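Local coordinates for protein Fe-superoxide dismutase homolog (Plasmodium berghei, PDB 2A03) that converts superoxide radicals into hydrogen peroxide and oxygen at a metal centre, in the manner of the iron/manganese superoxide dismutases, at residues I79-F84 and W131-L136. Sequence-based numbering, arbitrary orientation.
With MN (manganese (II) ion), chain C.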
loop_
_atom_site.group_PDB
_atom_site.type_symbol
_atom_site.label_atom_id
_atom_site.label_comp_id
_atom_site.label_asym_id
_atom_site.label_seq_id
_atom_site.Cartn_x
_atom_site.Cartn_y
_atom_site.Cartn_z
ATOM N N ILE A 79 -11.468 9.273 4.067
ATOM C CA ILE A 79 -12.499 10.109 3.459
ATOM C C ILE A 79 -11.965 11.546 3.345
ATOM O O ILE A 79 -12.038 12.170 2.279
ATOM C CB ILE A 79 -13.812 10.117 4.279
ATOM C CG1 ILE A 79 -14.420 8.716 4.377
ATOM C CG2 ILE A 79 -14.816 11.081 3.662
ATOM C CD1 ILE A 79 -15.607 8.617 5.341
ATOM N N TRP A 80 -11.432 12.053 4.452
ATOM C CA TRP A 80 -10.921 13.416 4.517
ATOM C C TRP A 80 -9.729 13.592 3.584
ATOM O O TRP A 80 -9.648 14.571 2.852
ATOM C CB TRP A 80 -10.518 13.786 5.961
ATOM C CG TRP A 80 -10.245 15.243 6.107
ATOM C CD1 TRP A 80 -11.142 16.210 6.471
ATOM C CD2 TRP A 80 -9.002 15.927 5.846
ATOM N NE1 TRP A 80 -10.538 17.434 6.456
ATOM C CE2 TRP A 80 -9.230 17.292 6.066
ATOM C CE3 TRP A 80 -7.737 15.513 5.433
ATOM C CZ2 TRP A 80 -8.236 18.251 5.907
ATOM C CZ3 TRP A 80 -6.755 16.450 5.268
ATOM C CH2 TRP A 80 -7.009 17.815 5.499
ATOM N N ASN A 81 -8.791 12.648 3.648
ATOM C CA ASN A 81 -7.595 12.687 2.812
ATOM C C ASN A 81 -7.947 12.737 1.309
ATOM O O ASN A 81 -7.384 13.535 0.564
ATOM C CB ASN A 81 -6.687 11.485 3.086
ATOM C CG ASN A 81 -6.138 11.446 4.511
ATOM O OD1 ASN A 81 -6.100 12.458 5.218
ATOM N ND2 ASN A 81 -5.709 10.246 4.939
ATOM N N HIS A 82 -8.872 11.887 0.868
ATOM C CA HIS A 82 -9.240 11.846 -0.549
ATOM C C HIS A 82 -9.950 13.095 -1.005
ATOM O O HIS A 82 -9.647 13.611 -2.068
ATOM C CB HIS A 82 -10.070 10.620 -0.877
ATOM C CG HIS A 82 -9.246 9.385 -0.951
ATOM N ND1 HIS A 82 -8.916 8.651 0.168
ATOM C CD2 HIS A 82 -8.625 8.792 -1.998
ATOM C CE1 HIS A 82 -8.137 7.647 -0.192
ATOM N NE2 HIS A 82 -7.937 7.716 -1.499
ATOM N N SER A 83 -10.861 13.602 -0.189
ATOM C CA SER A 83 -11.479 14.891 -0.486
ATOM C C SER A 83 -10.429 15.996 -0.619
ATOM O O SER A 83 -10.556 16.866 -1.475
ATOM C CB SER A 83 -12.533 15.251 0.574
ATOM O OG SER A 83 -13.609 14.328 0.497
ATOM N N PHE A 84 -9.397 15.951 0.224
ATOM C CA PHE A 84 -8.336 16.950 0.176
ATOM C C PHE A 84 -7.485 16.793 -1.079
ATOM O O PHE A 84 -7.031 17.774 -1.672
ATOM C CB PHE A 84 -7.470 16.872 1.428
ATOM C CG PHE A 84 -6.736 18.147 1.730
ATOM C CD1 PHE A 84 -7.401 19.224 2.310
ATOM C CD2 PHE A 84 -5.393 18.279 1.434
ATOM C CE1 PHE A 84 -6.736 20.412 2.600
ATOM C CE2 PHE A 84 -4.722 19.454 1.708
ATOM C CZ PHE A 84 -5.395 20.527 2.302
ATOM N N TRP A 131 0.837 9.138 1.863
ATOM C CA TRP A 131 0.526 10.454 1.378
ATOM C C TRP A 131 1.744 11.360 1.556
ATOM O O TRP A 131 2.509 11.232 2.521
ATOM C CB TRP A 131 -0.620 11.036 2.214
ATOM C CG TRP A 131 -1.876 10.223 2.194
ATOM C CD1 TRP A 131 -2.183 9.179 3.001
ATOM C CD2 TRP A 131 -2.991 10.405 1.325
ATOM N NE1 TRP A 131 -3.411 8.671 2.672
ATOM C CE2 TRP A 131 -3.933 9.408 1.647
ATOM C CE3 TRP A 131 -3.282 11.306 0.291
ATOM C CZ2 TRP A 131 -5.158 9.290 0.981
ATOM C CZ3 TRP A 131 -4.488 11.179 -0.378
ATOM C CH2 TRP A 131 -5.413 10.183 -0.027
ATOM N N GLY A 132 1.920 12.281 0.614
ATOM C CA GLY A 132 2.825 13.414 0.790
ATOM C C GLY A 132 2.006 14.675 1.005
ATOM O O GLY A 132 0.915 14.810 0.463
ATOM N N TRP A 133 2.542 15.591 1.801
ATOM C CA TRP A 133 1.836 16.804 2.182
ATOM C C TRP A 133 2.735 18.017 2.117
ATOM O O TRP A 133 3.886 17.977 2.575
ATOM C CB TRP A 133 1.327 16.712 3.623
ATOM C CG TRP A 133 0.495 15.498 3.915
ATOM C CD1 TRP A 133 0.948 14.269 4.311
ATOM C CD2 TRP A 133 -0.936 15.407 3.873
ATOM N NE1 TRP A 133 -0.109 13.418 4.491
ATOM C CE2 TRP A 133 -1.278 14.090 4.248
ATOM C CE3 TRP A 133 -1.964 16.314 3.554
ATOM C CZ2 TRP A 133 -2.607 13.642 4.294
ATOM C CZ3 TRP A 133 -3.294 15.871 3.608
ATOM C CH2 TRP A 133 -3.601 14.548 3.969
ATOM N N LEU A 134 2.203 19.089 1.536
ATOM C CA LEU A 134 2.683 20.431 1.817
ATOM C C LEU A 134 1.851 20.949 2.990
ATOM O O LEU A 134 0.615 20.904 2.950
ATOM C CB LEU A 134 2.512 21.348 0.616
ATOM C CG LEU A 134 2.934 22.808 0.839
ATOM C CD1 LEU A 134 4.390 22.932 1.327
ATOM C CD2 LEU A 134 2.763 23.581 -0.448
ATOM N N ALA A 135 2.524 21.406 4.042
ATOM C CA ALA A 135 1.828 21.838 5.243
ATOM C C ALA A 135 2.466 23.073 5.878
ATOM O O ALA A 135 3.662 23.320 5.721
ATOM C CB ALA A 135 1.782 20.685 6.264
ATOM N N LEU A 136 1.652 23.846 6.592
ATOM C CA LEU A 136 2.163 24.979 7.360
ATOM C C LEU A 136 2.420 24.496 8.778
ATOM O O LEU A 136 1.538 23.909 9.416
ATOM C CB LEU A 136 1.163 26.122 7.377
ATOM C CG LEU A 136 1.703 27.468 7.862
ATOM C CD1 LEU A 136 2.694 28.071 6.868
ATOM C CD2 LEU A 136 0.538 28.425 8.091
HETATM MN MN MN C . -6.421 6.879 -2.644
HETATM O O HOH W 1 -5.412 6.423 -0.615
#
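N81 and W131 mark the nearest backbone approach, 8.5 Å from CA to CA, where helix segment 79-84 crosses strand segment 131-136 at 60° with the axes 11.2 Å apart. No hydrogen bond joins the two segments; the contact is made by side chains, chiefly the indoles of W131 and W133. With CG of W131 beside its backbone N (chi1 -59°), the six-membered ring reaches toward the helix, and N81 CB sits over its face, 3.7 Å from the centroid of that ring, a CH-pi contact. The rim of the same ring turns to H82: CZ2 and CH2 point at one imidazole face, CH2 above the centre, with centroids 5.0 Å apart and planes at 83°, a T-shaped pair. H82 NE2 binds the manganese ion at 2.1 Å, alongside H35, D166, H170 and a water, while H82 ND1 hydrogen-bonds Q78 O one turn earlier, so metal bond and backbone acceptor together fix the ring that W131 abuts. This is the iron/manganese superoxide dismutase architecture, in which ligands from the helical N-terminal part and the C-terminal alpha/beta part enclose one metal; here the metal-bearing helix 70-87 packs on the central strand of the three-stranded antiparallel sheet. Further along the strand, the W133 and N81 side chains cross at about a right angle, and N81 OD1 meets the indole edge at W133 CH2, 3.5 Å away, while that oxygen takes its hydrogen bond from N152 ND2. The buried ND2 of N81 is likewise satisfied, by A150 O and Q78 OE1. Beyond the amide, W133 CZ3 lies 3.9 Å from both W80 CZ3 and F84 CD2, apolar contacts and not stacks, and W133 NE1 is hydrogen-bonded to T147 OG1 on the neighbouring strand 142-148.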